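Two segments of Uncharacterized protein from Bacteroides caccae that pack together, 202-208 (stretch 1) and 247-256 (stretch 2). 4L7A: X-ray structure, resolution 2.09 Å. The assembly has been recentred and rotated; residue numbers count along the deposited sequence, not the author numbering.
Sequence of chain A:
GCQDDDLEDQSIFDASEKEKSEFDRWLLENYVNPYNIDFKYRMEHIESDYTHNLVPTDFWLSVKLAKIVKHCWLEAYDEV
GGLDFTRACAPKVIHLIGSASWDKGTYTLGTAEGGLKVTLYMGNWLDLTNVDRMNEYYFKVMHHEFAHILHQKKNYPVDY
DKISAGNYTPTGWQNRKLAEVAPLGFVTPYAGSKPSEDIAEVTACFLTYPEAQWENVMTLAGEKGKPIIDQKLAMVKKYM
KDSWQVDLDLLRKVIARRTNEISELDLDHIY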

# COMPACT_ATOMS: atom_id res chain seq x y z
N VAL A 202 8.70 -7.06 -4.60
CA VAL A 202 9.82 -6.26 -5.07
C VAL A 202 9.33 -4.87 -5.33
O VAL A 202 9.89 -3.91 -4.89
N THR A 203 8.21 -4.74 -6.03
CA THR A 203 7.63 -3.44 -6.36
C THR A 203 7.25 -2.63 -5.12
O THR A 203 7.60 -1.46 -4.98
N ALA A 204 6.52 -3.27 -4.18
CA ALA A 204 6.05 -2.61 -2.97
C ALA A 204 7.18 -2.26 -2.01
O ALA A 204 7.13 -1.18 -1.36
N CYS A 205 8.16 -3.14 -1.90
CA CYS A 205 9.35 -2.81 -1.07
C CYS A 205 10.16 -1.68 -1.69
O CYS A 205 10.57 -0.73 -1.01
N PHE A 206 10.39 -1.76 -2.99
CA PHE A 206 11.14 -0.73 -3.66
C PHE A 206 10.47 0.63 -3.50
O PHE A 206 11.15 1.62 -3.22
N LEU A 207 9.13 0.67 -3.61
CA LEU A 207 8.46 1.93 -3.53
C LEU A 207 8.39 2.52 -2.12
O LEU A 207 8.34 3.70 -2.01
N THR A 208 8.36 1.70 -1.08
CA THR A 208 8.12 2.17 0.27
C THR A 208 9.38 2.17 1.20
O THR A 208 9.47 3.00 2.08
N ASP A 247 8.12 5.53 -14.64
CA ASP A 247 9.51 5.48 -14.19
C ASP A 247 9.47 5.10 -12.68
O ASP A 247 9.13 5.92 -11.82
N LEU A 248 9.81 3.86 -12.37
CA LEU A 248 9.64 3.38 -11.04
C LEU A 248 10.59 4.06 -10.00
O LEU A 248 10.16 4.35 -8.86
N ASP A 249 11.83 4.33 -10.37
CA ASP A 249 12.76 5.05 -9.47
C ASP A 249 12.22 6.43 -9.13
O ASP A 249 12.22 6.84 -7.96
N LEU A 250 11.71 7.12 -10.14
CA LEU A 250 11.09 8.41 -9.91
C LEU A 250 9.89 8.28 -8.96
O LEU A 250 9.72 9.11 -8.08
N LEU A 251 9.06 7.27 -9.19
CA LEU A 251 7.89 7.03 -8.35
C LEU A 251 8.31 6.76 -6.91
O LEU A 251 7.72 7.30 -5.98
N ARG A 252 9.34 5.95 -6.72
CA ARG A 252 9.90 5.75 -5.36
C ARG A 252 10.26 7.08 -4.66
O ARG A 252 9.94 7.28 -3.49
N LYS A 253 10.92 7.98 -5.40
CA LYS A 253 11.37 9.24 -4.85
C LYS A 253 10.22 10.16 -4.57
O LYS A 253 10.22 10.84 -3.56
N VAL A 254 9.24 10.17 -5.47
CA VAL A 254 8.06 11.00 -5.28
C VAL A 254 7.25 10.55 -4.04
O VAL A 254 6.85 11.37 -3.24
N ILE A 255 7.11 9.25 -3.85
CA ILE A 255 6.47 8.71 -2.65
C ILE A 255 7.21 9.14 -1.39
O ILE A 255 6.59 9.68 -0.47
N ALA A 256 8.55 8.99 -1.37
CA ALA A 256 9.33 9.43 -0.24
C ALA A 256 9.19 10.94 0.06
O ALA A 256 9.10 11.34 1.22

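The two helices run at 49° between their N-to-C directions, with axes approaching to 8.7 Å and 417 Å² buried in all. They come nearest where the CA atoms of Leu 207 and Arg 252 lie 4.5 Å apart. No direct hydrogen bond crosses, so side-chain packing and one water must account for the contact.

Asp 247 stays out of reach but caps the second helix: Leu 250 N donates to Asp 247 OD1 at 3.2 Å, nearly linear at 174°. Leu 248 is the first residue to point toward the partner. Its t, p rotamer (chi1 -166°, chi2 71°) spreads the two methyls, so that CD2 lies 3.6 Å from Phe 206 CD2 while CD1 lies 3.7 Å from Leu 207 CD2.

Asp 249 directs its CA-to-CB bond away, yet with chi1 t its carboxylate returns, OD1 reaching 3.6 Å from Phe 206 CZ. The same oxygen accepts from Arg 252 NE at 3.1 Å and from Arg 252 NH2 at 2.8 Å, the latter pair forming a salt bridge. Leu 250 points away. Leu 251, sideways and t, p, offers CG to Leu 207 CD2 at 3.9 Å.

Arg 252 points toward stretch 1, with chi1 and chi2 both t before chi3 turns to p. Its CD sits over one face of the Phe 206 ring, 3.8 Å from the centroid and 14° off the normal, a CH-pi contact; Phe 206, at chi1 t, brings its ring across from a sideways start. Arg 252 CD also approaches Phe 206 O to 3.1 Å. Lys 253 turns away and Val 254 is out of reach.

Ile 255 (m, t) points in, its CD1 4.1 Å from Leu 207 CB. Nearby, water 1 bridges the backbones, donating to Leu 207 O at 2.7 Å and to Arg 252 O at 2.8 Å.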

# COMPACT_ATOMS: atom_id res chain seq x y z
CB VAL A 202 10.51 -6.91 -6.27
CG1 VAL A 202 11.51 -5.94 -6.92
CG2 VAL A 202 11.20 -8.18 -5.85
CB THR A 203 6.35 -3.64 -7.23
OG1 THR A 203 6.61 -4.49 -8.36
CG2 THR A 203 5.82 -2.30 -7.73
CB ALA A 204 5.07 -3.49 -2.25
CB CYS A 205 10.23 -4.02 -0.85
SG CYS A 205 9.46 -5.33 0.19
CB PHE A 206 11.33 -1.04 -5.14
CG PHE A 206 12.25 -0.09 -5.83
CD1 PHE A 206 13.60 -0.06 -5.51
CD2 PHE A 206 11.77 0.81 -6.76
CE1 PHE A 206 14.49 0.84 -6.12
CE2 PHE A 206 12.64 1.70 -7.39
CZ PHE A 206 14.02 1.71 -7.07
CB LEU A 207 7.04 1.85 -4.15
CG LEU A 207 6.97 1.63 -5.65
CD1 LEU A 207 5.50 1.62 -6.14
CD2 LEU A 207 7.76 2.75 -6.35
CB THR A 208 7.05 1.34 1.00
OG1 THR A 208 7.43 -0.05 1.07
CG2 THR A 208 5.74 1.43 0.31
CB ASP A 247 10.15 6.84 -14.46
CG ASP A 247 11.58 6.94 -13.94
OD1 ASP A 247 12.04 6.08 -13.13
OD2 ASP A 247 12.25 7.93 -14.32
CB LEU A 248 9.86 1.87 -11.00
CG LEU A 248 9.38 1.17 -9.71
CD1 LEU A 248 7.87 1.16 -9.66
CD2 LEU A 248 9.89 -0.26 -9.66
CB ASP A 249 14.22 5.13 -10.02
CG ASP A 249 15.23 5.58 -8.95
OD1 ASP A 249 15.23 5.07 -7.77
OD2 ASP A 249 16.04 6.47 -9.25
CB LEU A 250 10.66 9.00 -11.24
CG LEU A 250 9.98 10.36 -11.13
CD1 LEU A 250 10.92 11.35 -10.44
CD2 LEU A 250 9.52 10.86 -12.57
CB LEU A 251 6.98 5.91 -8.89
CG LEU A 251 5.70 5.56 -8.09
CD1 LEU A 251 4.78 6.72 -7.94
CD2 LEU A 251 4.94 4.49 -8.79
CB ARG A 252 11.12 4.81 -5.40
CG ARG A 252 11.80 4.63 -4.03
CD ARG A 252 13.12 3.84 -4.17
NE ARG A 252 14.06 4.60 -4.97
CZ ARG A 252 14.88 5.55 -4.47
NH1 ARG A 252 14.89 5.82 -3.19
NH2 ARG A 252 15.69 6.24 -5.27
CB LYS A 253 12.36 9.93 -5.79
CG LYS A 253 13.75 9.31 -5.72
CD LYS A 253 14.45 9.24 -7.09
CE LYS A 253 14.85 10.59 -7.61
NZ LYS A 253 16.20 10.93 -7.15
CB VAL A 254 7.23 11.06 -6.56
CG1 VAL A 254 5.83 11.60 -6.30
CG2 VAL A 254 7.98 11.91 -7.61
CB ILE A 255 6.35 7.18 -2.72
CG1 ILE A 255 5.25 6.85 -3.74
CG2 ILE A 255 6.03 6.57 -1.32
CD1 ILE A 255 5.13 5.43 -4.17
CB ALA A 256 10.83 9.08 -0.41
O HOH W 1 9.91 5.70 -1.21